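Local coordinates for protein-glutamate methylesterase/protein-glutamine glutaminase (Thermotoga maritima, PDB 3SFT) that probably removes methyl groups from methylglutamates of chemoreceptors and deamidates specific receptor glutamines during chemotaxis, this chain being its C-terminal catalytic domain, at residues 47-50 and 51-55; 89-93 and 94-98; 121-124 and 125-129. All blocks are in the same frame, centred on the assembly; numbering follows the deposited sequence.

Contact 1: residues 47-50 and 51-55; sequences FTKS and LAMRL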
loop_
_atom_site.group_PDB
_atom_site.type_symbol
_atom_site.label_atom_id
_atom_site.label_comp_id
_atom_site.label_asym_id
_atom_site.label_seq_id
_atom_site.Cartn_x
_atom_site.Cartn_y
_atom_site.Cartn_z
ATOM N N PHE A 47 13.179 6.414 -9.111
ATOM C CA PHE A 47 12.040 7.320 -9.240
ATOM C C PHE A 47 11.081 7.354 -8.059
ATOM O O PHE A 47 10.293 8.292 -7.934
ATOM C CB PHE A 47 11.261 7.021 -10.520
ATOM C CG PHE A 47 12.015 7.345 -11.771
ATOM C CD1 PHE A 47 11.908 8.601 -12.354
ATOM C CD2 PHE A 47 12.840 6.398 -12.360
ATOM C CE1 PHE A 47 12.615 8.911 -13.512
ATOM C CE2 PHE A 47 13.553 6.692 -13.516
ATOM C CZ PHE A 47 13.441 7.954 -14.094
ATOM N N THR A 48 11.133 6.336 -7.202
ATOM C CA THR A 48 10.247 6.275 -6.037
ATOM C C THR A 48 10.420 7.463 -5.079
ATOM O O THR A 48 9.471 7.864 -4.404
ATOM C CB THR A 48 10.398 4.936 -5.265
ATOM O OG1 THR A 48 11.771 4.733 -4.903
ATOM C CG2 THR A 48 9.911 3.763 -6.121
ATOM N N LYS A 49 11.623 8.031 -5.048
ATOM C CA LYS A 49 11.924 9.179 -4.193
ATOM C C LYS A 49 11.178 10.439 -4.652
ATOM O O LYS A 49 10.821 11.292 -3.831
ATOM C CB LYS A 49 13.432 9.440 -4.187
ATOM C CG LYS A 49 13.862 10.677 -3.413
ATOM C CD LYS A 49 14.372 10.340 -2.019
ATOM C CE LYS A 49 14.678 11.606 -1.233
ATOM N NZ LYS A 49 15.289 12.664 -2.098
ATOM N N SER A 50 10.942 10.554 -5.961
ATOM C CA SER A 50 10.233 11.712 -6.511
ATOM C C SER A 50 8.794 11.691 -6.014
ATOM O O SER A 50 8.235 12.724 -5.642
ATOM C CB SER A 50 10.262 11.705 -8.046
ATOM O OG SER A 50 9.485 10.647 -8.587
ATOM N N LEU A 51 8.221 10.492 -5.985
ATOM C CA LEU A 51 6.859 10.285 -5.519
ATOM C C LEU A 51 6.711 10.726 -4.063
ATOM O O LEU A 51 5.740 11.396 -3.713
ATOM C CB LEU A 51 6.470 8.814 -5.665
ATOM C CG LEU A 51 5.048 8.463 -5.231
ATOM C CD1 LEU A 51 4.038 9.334 -5.968
ATOM C CD2 LEU A 51 4.793 6.989 -5.486
ATOM N N ALA A 52 7.687 10.368 -3.228
ATOM C CA ALA A 52 7.666 10.741 -1.813
ATOM C C ALA A 52 7.596 12.255 -1.664
ATOM O O ALA A 52 6.748 12.772 -0.938
ATOM C CB ALA A 52 8.899 10.189 -1.093
ATOM N N MET A 53 8.459 12.961 -2.388
ATOM C CA MET A 53 8.495 14.425 -2.341
ATOM C C MET A 53 7.197 15.048 -2.838
ATOM O O MET A 53 6.680 15.990 -2.235
ATOM C CB MET A 53 9.668 14.961 -3.162
ATOM C CG MET A 53 11.033 14.726 -2.534
ATOM S SD MET A 53 12.355 15.474 -3.516
ATOM C CE MET A 53 12.771 14.120 -4.596
ATOM N N ARG A 54 6.683 14.515 -3.943
ATOM C CA ARG A 54 5.437 14.981 -4.548
ATOM C C ARG A 54 4.288 14.952 -3.538
ATOM O O ARG A 54 3.584 15.950 -3.360
ATOM C CB ARG A 54 5.094 14.090 -5.744
ATOM C CG ARG A 54 3.712 14.291 -6.363
ATOM C CD ARG A 54 3.279 12.994 -7.037
ATOM N NE ARG A 54 2.054 13.116 -7.823
ATOM C CZ ARG A 54 2.007 12.970 -9.143
ATOM N NH1 ARG A 54 3.118 12.711 -9.825
ATOM N NH2 ARG A 54 0.842 12.998 -9.775
ATOM N N LEU A 55 4.111 13.810 -2.874
ATOM C CA LEU A 55 3.047 13.638 -1.884
ATOM C C LEU A 55 3.307 14.370 -0.558
ATOM O O LEU A 55 2.375 14.851 0.083
ATOM C CB LEU A 55 2.797 12.149 -1.625
ATOM C CG LEU A 55 2.275 11.315 -2.800
ATOM C CD1 LEU A 55 2.190 9.866 -2.382
ATOM C CD2 LEU A 55 0.906 11.834 -3.256
#
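Lys49 and Met53, one helical turn apart, meet on the outer side of helix 48-58. The terminal methyl of Met53 does the touching: CE comes 3.8 Å from CG of Lys49 and 3.5 Å from O of Lys49. The two chains slant across each other. Met53 CG lies beside its own backbone N (chi1 -72°), and a bend at chi3 turns the methyl back toward the preceding turn. Beneath this pair runs the backbone bond from Met53 N to Lys49 O, at 3.2 Å. Ala52 N donates likewise to Thr48 O, and Arg54 N to Ser50 O at 2.9 Å. Ser50 turns its hydroxyl back to the start of the helix. OG sits between the backbone N and the carbonyl carbon (chi1 69°) and donates to Phe47 O at 2.6 Å, in the plane of that carbonyl. Ser50 N reaches the same oxygen, so two donors grip Phe47 O. Further out, Thr48 OG1 is hydrogen-bonded to Glu65 OE1, and Arg54 forms a salt bridge with Asp23. On the buried side Leu51 packs on Met43 and Pro19, while Ala52 rests on Ile79 of strand 76-79. The Thr48 side chain lies about 8 Å from that of His42, a predicted active-site residue. These are the first two turns of an amphipathic helix packed on the parallel sheet of the CheB methylesterase domain.

Contact 2: residues 89-93 and 94-98; sequences KAQNG and KVFFF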
loop_
_atom_site.group_PDB
_atom_site.type_symbol
_atom_site.label_atom_id
_atom_site.label_comp_id
_atom_site.label_asym_id
_atom_site.label_seq_id
_atom_site.Cartn_x
_atom_site.Cartn_y
_atom_site.Cartn_z
ATOM N N LYS A 89 8.704 -6.732 9.666
ATOM C CA LYS A 89 8.990 -7.736 10.683
ATOM C C LYS A 89 8.623 -7.208 12.057
ATOM O O LYS A 89 8.806 -6.023 12.350
ATOM C CB LYS A 89 10.470 -8.144 10.651
ATOM C CG LYS A 89 11.442 -6.999 10.898
ATOM C CD LYS A 89 12.885 -7.412 10.639
ATOM C CE LYS A 89 13.813 -6.209 10.695
ATOM N NZ LYS A 89 15.195 -6.553 10.268
ATOM N N ALA A 90 8.049 -8.084 12.876
ATOM C CA ALA A 90 7.649 -7.720 14.228
ATOM C C ALA A 90 8.757 -8.116 15.199
ATOM O O ALA A 90 9.234 -9.252 15.184
ATOM C CB ALA A 90 6.342 -8.413 14.598
ATOM N N GLN A 91 9.184 -7.162 16.018
ATOM C CA GLN A 91 10.243 -7.409 16.996
ATOM C C GLN A 91 9.937 -6.666 18.281
ATOM O O GLN A 91 9.771 -5.446 18.270
ATOM C CB GLN A 91 11.606 -6.944 16.452
ATOM C CG GLN A 91 12.177 -7.801 15.320
ATOM C CD GLN A 91 13.428 -7.200 14.695
ATOM O OE1 GLN A 91 13.472 -6.008 14.391
ATOM N NE2 GLN A 91 14.446 -8.028 14.489
ATOM N N ASN A 92 9.790 -7.416 19.372
ATOM C CA ASN A 92 9.531 -6.837 20.691
ATOM C C ASN A 92 8.346 -5.864 20.703
ATOM O O ASN A 92 8.458 -4.740 21.195
ATOM C CB ASN A 92 10.807 -6.136 21.186
ATOM C CG ASN A 92 10.744 -5.756 22.656
ATOM O OD1 ASN A 92 10.462 -6.596 23.510
ATOM N ND2 ASN A 92 11.012 -4.484 22.956
ATOM N N GLY A 93 7.227 -6.286 20.115
ATOM C CA GLY A 93 6.039 -5.447 20.076
ATOM C C GLY A 93 6.043 -4.279 19.098
ATOM O O GLY A 93 5.100 -3.490 19.078
ATOM N N LYS A 94 7.104 -4.146 18.306
ATOM C CA LYS A 94 7.201 -3.068 17.323
ATOM C C LYS A 94 7.362 -3.665 15.929
ATOM O O LYS A 94 7.700 -4.843 15.786
ATOM C CB LYS A 94 8.404 -2.168 17.620
ATOM C CG LYS A 94 8.332 -1.398 18.924
ATOM C CD LYS A 94 9.683 -0.781 19.233
ATOM C CE LYS A 94 9.706 -0.111 20.596
ATOM N NZ LYS A 94 8.920 1.146 20.607
ATOM N N VAL A 95 7.136 -2.847 14.903
ATOM C CA VAL A 95 7.263 -3.304 13.521
ATOM C C VAL A 95 8.332 -2.509 12.775
ATOM O O VAL A 95 8.381 -1.280 12.857
ATOM C CB VAL A 95 5.916 -3.226 12.768
ATOM C CG1 VAL A 95 6.081 -3.731 11.336
ATOM C CG2 VAL A 95 4.872 -4.070 13.491
ATOM N N PHE A 96 9.188 -3.229 12.055
ATOM C CA PHE A 96 10.285 -2.620 11.310
ATOM C C PHE A 96 10.318 -3.074 9.854
ATOM O O PHE A 96 9.882 -4.179 9.527
ATOM C CB PHE A 96 11.629 -2.983 11.969
ATOM C CG PHE A 96 11.749 -2.532 13.400
ATOM C CD1 PHE A 96 12.297 -1.290 13.709
ATOM C CD2 PHE A 96 11.303 -3.343 14.440
ATOM C CE1 PHE A 96 12.399 -0.858 15.037
ATOM C CE2 PHE A 96 11.400 -2.918 15.772
ATOM C CZ PHE A 96 11.951 -1.669 16.067
ATOM N N PHE A 97 10.848 -2.217 8.987
ATOM C CA PHE A 97 10.981 -2.533 7.570
ATOM C C PHE A 97 12.287 -3.278 7.335
ATOM O O PHE A 97 13.228 -3.177 8.120
ATOM C CB PHE A 97 11.075 -1.253 6.727
ATOM C CG PHE A 97 9.800 -0.475 6.629
ATOM C CD1 PHE A 97 8.672 -1.032 6.034
ATOM C CD2 PHE A 97 9.739 0.835 7.088
ATOM C CE1 PHE A 97 7.502 -0.293 5.894
ATOM C CE2 PHE A 97 8.576 1.581 6.953
ATOM C CZ PHE A 97 7.451 1.012 6.351
ATOM N N PHE A 98 12.338 -4.024 6.243
ATOM C CA PHE A 98 13.560 -4.701 5.845
ATOM C C PHE A 98 13.552 -4.808 4.332
ATOM O O PHE A 98 12.496 -4.982 3.719
ATOM C CB PHE A 98 13.783 -6.055 6.549
ATOM C CG PHE A 98 12.860 -7.161 6.112
ATOM C CD1 PHE A 98 13.127 -7.898 4.963
ATOM C CD2 PHE A 98 11.774 -7.526 6.903
ATOM C CE1 PHE A 98 12.329 -8.986 4.610
ATOM C CE2 PHE A 98 10.971 -8.612 6.561
ATOM C CZ PHE A 98 11.251 -9.344 5.412
#
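Lys89 lies against Phe98 and the CB of Phe96, on the face of the hairpin that carries Gln91 and Lys94. Its CG is held between the backbone N and the carbonyl carbon (chi1 60°), and the chain is extended beyond that point, which carries it over the neighbouring strand. CB meets the Phe98 ring at CD2, 4.0 Å away. CG lies 3.5 Å from O of Phe96. CD comes 3.9 Å from CD2 of Phe98, approaching the ring obliquely. CE reaches CB of Phe96 and O of Phe97, and NZ ends near CB of Phe98. The aliphatic part of the lysine thus runs along the Phe98 ring and passes the CB of Phe96.

Gln91 packs on Phe96 from the turn side. Its CB is near CD2 and CE2 of the ring, and OE1 lies 3.4 Å from CD2 of Phe96. The amide and ring planes stand 73° apart. Gln91 O lies in the ring plane, at the edge.

The backbone holds this register. Lys89 and Phe96 exchange two hydrogen bonds, each 2.8 Å from N to O. Gln91 and Lys94 form the next hydrogen-bonded pair. Between them Ala90 and Val95 are a non-hydrogen-bonded pair, where Val95 CA makes a CA-H...O contact with Lys89 O at 3.3 Å. Ala90 and Val95 point to the other face, where both touch Ile122 of helix 112-123. Phe97 sets its ring edge-to-face with Tyr78. Asn92 and Gly93, both with positive phi, turn the chain. The whole is an antiparallel beta hairpin, closed by a type I' turn from Gln91 to Lys94.

Contact 3: residues 121-124 and 125-129; sequences EIYK and SKTIA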
loop_
_atom_site.group_PDB
_atom_site.type_symbol
_atom_site.label_atom_id
_atom_site.label_comp_id
_atom_site.label_asym_id
_atom_site.label_seq_id
_atom_site.Cartn_x
_atom_site.Cartn_y
_atom_site.Cartn_z
ATOM N N GLU A 121 0.490 -11.207 7.818
ATOM C CA GLU A 121 0.929 -12.174 8.815
ATOM C C GLU A 121 1.132 -11.523 10.188
ATOM O O GLU A 121 0.902 -12.156 11.222
ATOM C CB GLU A 121 2.217 -12.836 8.339
ATOM C CG GLU A 121 2.404 -14.263 8.820
ATOM C CD GLU A 121 3.471 -15.012 8.023
ATOM O OE1 GLU A 121 3.561 -14.804 6.790
ATOM O OE2 GLU A 121 4.215 -15.814 8.631
ATOM N N ILE A 122 1.538 -10.255 10.190
ATOM C CA ILE A 122 1.776 -9.511 11.424
ATOM C C ILE A 122 0.512 -8.869 11.985
ATOM O O ILE A 122 0.174 -9.069 13.152
ATOM C CB ILE A 122 2.824 -8.388 11.216
ATOM C CG1 ILE A 122 4.178 -8.982 10.823
ATOM C CG2 ILE A 122 2.962 -7.551 12.480
ATOM C CD1 ILE A 122 5.233 -7.935 10.524
ATOM N N TYR A 123 -0.166 -8.079 11.157
ATOM C CA TYR A 123 -1.373 -7.377 11.572
ATOM C C TYR A 123 -2.673 -8.180 11.491
ATOM O O TYR A 123 -3.670 -7.811 12.110
ATOM C CB TYR A 123 -1.507 -6.068 10.791
ATOM C CG TYR A 123 -0.435 -5.050 11.122
ATOM C CD1 TYR A 123 -0.675 -4.028 12.040
ATOM C CD2 TYR A 123 0.819 -5.108 10.516
ATOM C CE1 TYR A 123 0.311 -3.084 12.346
ATOM C CE2 TYR A 123 1.807 -4.174 10.813
ATOM C CZ TYR A 123 1.547 -3.168 11.726
ATOM O OH TYR A 123 2.526 -2.248 12.015
ATOM N N LYS A 124 -2.661 -9.262 10.722
ATOM C CA LYS A 124 -3.836 -10.120 10.557
ATOM C C LYS A 124 -5.146 -9.378 10.257
ATOM O O LYS A 124 -5.211 -8.618 9.292
ATOM C CB LYS A 124 -3.981 -11.063 11.759
ATOM C CG LYS A 124 -2.840 -12.068 11.869
ATOM C CD LYS A 124 -3.093 -13.090 12.966
ATOM C CE LYS A 124 -1.989 -14.143 13.015
ATOM N NZ LYS A 124 -0.687 -13.562 13.448
ATOM N N SER A 125 -6.170 -9.563 11.090
ATOM C CA SER A 125 -7.462 -8.907 10.862
ATOM C C SER A 125 -7.395 -7.379 10.860
ATOM O O SER A 125 -8.312 -6.719 10.376
ATOM C CB SER A 125 -8.517 -9.389 11.866
ATOM O OG SER A 125 -8.300 -8.851 13.159
ATOM N N LYS A 126 -6.305 -6.821 11.381
ATOM C CA LYS A 126 -6.133 -5.370 11.423
ATOM C C LYS A 126 -5.419 -4.829 10.173
ATOM O O LYS A 126 -5.019 -3.662 10.129
ATOM C CB LYS A 126 -5.371 -4.961 12.695
ATOM C CG LYS A 126 -6.076 -5.333 14.000
ATOM C CD LYS A 126 -7.514 -4.821 14.025
ATOM C CE LYS A 126 -8.237 -5.235 15.302
ATOM N NZ LYS A 126 -7.661 -4.581 16.519
ATOM N N THR A 127 -5.258 -5.684 9.165
ATOM C CA THR A 127 -4.602 -5.298 7.917
ATOM C C THR A 127 -5.623 -4.739 6.934
ATOM O O THR A 127 -6.707 -5.295 6.762
ATOM C CB THR A 127 -3.906 -6.503 7.234
ATOM O OG1 THR A 127 -3.081 -7.183 8.184
ATOM C CG2 THR A 127 -3.035 -6.036 6.060
ATOM N N ILE A 128 -5.276 -3.621 6.309
ATOM C CA ILE A 128 -6.133 -2.996 5.314
ATOM C C ILE A 128 -5.318 -2.881 4.026
ATOM O O ILE A 128 -4.241 -2.286 4.030
ATOM C CB ILE A 128 -6.588 -1.581 5.749
ATOM C CG1 ILE A 128 -7.477 -1.658 6.994
ATOM C CG2 ILE A 128 -7.355 -0.904 4.614
ATOM C CD1 ILE A 128 -7.924 -0.282 7.523
ATOM N N ALA A 129 -5.804 -3.497 2.950
ATOM C CA ALA A 129 -5.120 -3.451 1.656
ATOM C C ALA A 129 -5.889 -2.563 0.687
ATOM O O ALA A 129 -7.119 -2.592 0.650
ATOM C CB ALA A 129 -4.976 -4.856 1.069
#
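Tyr123 and Thr127 meet where helix 112-123 ends and the chain turns into strand 127-131, a helix-to-strand connection of the modified doubly wound alpha/beta fold of this domain. Thr127 brings its hydroxyl up to the base of the tyrosine: OG1 lies 3.2 Å from CB of Tyr123 and is oblique to the ring. The ring itself leads away from the turn, toward Val5 and Val95. Thr127 OG1 lies beside its own backbone N (chi1 -50°), which puts the hydroxyl on the same side as that N, and both donate to one acceptor. OG1 and N of Thr127 reach Lys124 O, at 2.8 and 2.9 Å, from the same face of the carbonyl. Lys126 N binds Tyr123 O from above its carbonyl plane, and Lys126 CB packs 3.4 Å from that oxygen. Lys124 has a positive phi of 48°, which takes the chain out of the helix. Its side chain heads the other way from the turn, back along the helix. On the strand side, Thr127 touches Val146 of helix 140-148 and shares a backbone hydrogen bond with Thr152. The Lys124 chain bends at chi4, and its NZ donates to Glu121 O at 3.1 Å.

From the N terminus, the chain first reaches contact 1, the opening turns of helix 48-58, which follows strand 37-41 of the parallel sheet. Contact 2 comes next and closes the hairpin of strands 85-91 and 94-100. Contact 3 then joins helix 112-123 to strand 127-131, beside strand 9-14 in the sheet. The three are in series; none nests in or crosses another. Contacts 2 and 3 touch: Val95 CG2 lies 3.3 Å from Tyr123 OH, and Ile122 CD1 packs against Lys89. The hairpin is thus tied to the end of helix 112-123. Contact 1 is separate, its centre about 26 Å from that of contact 3.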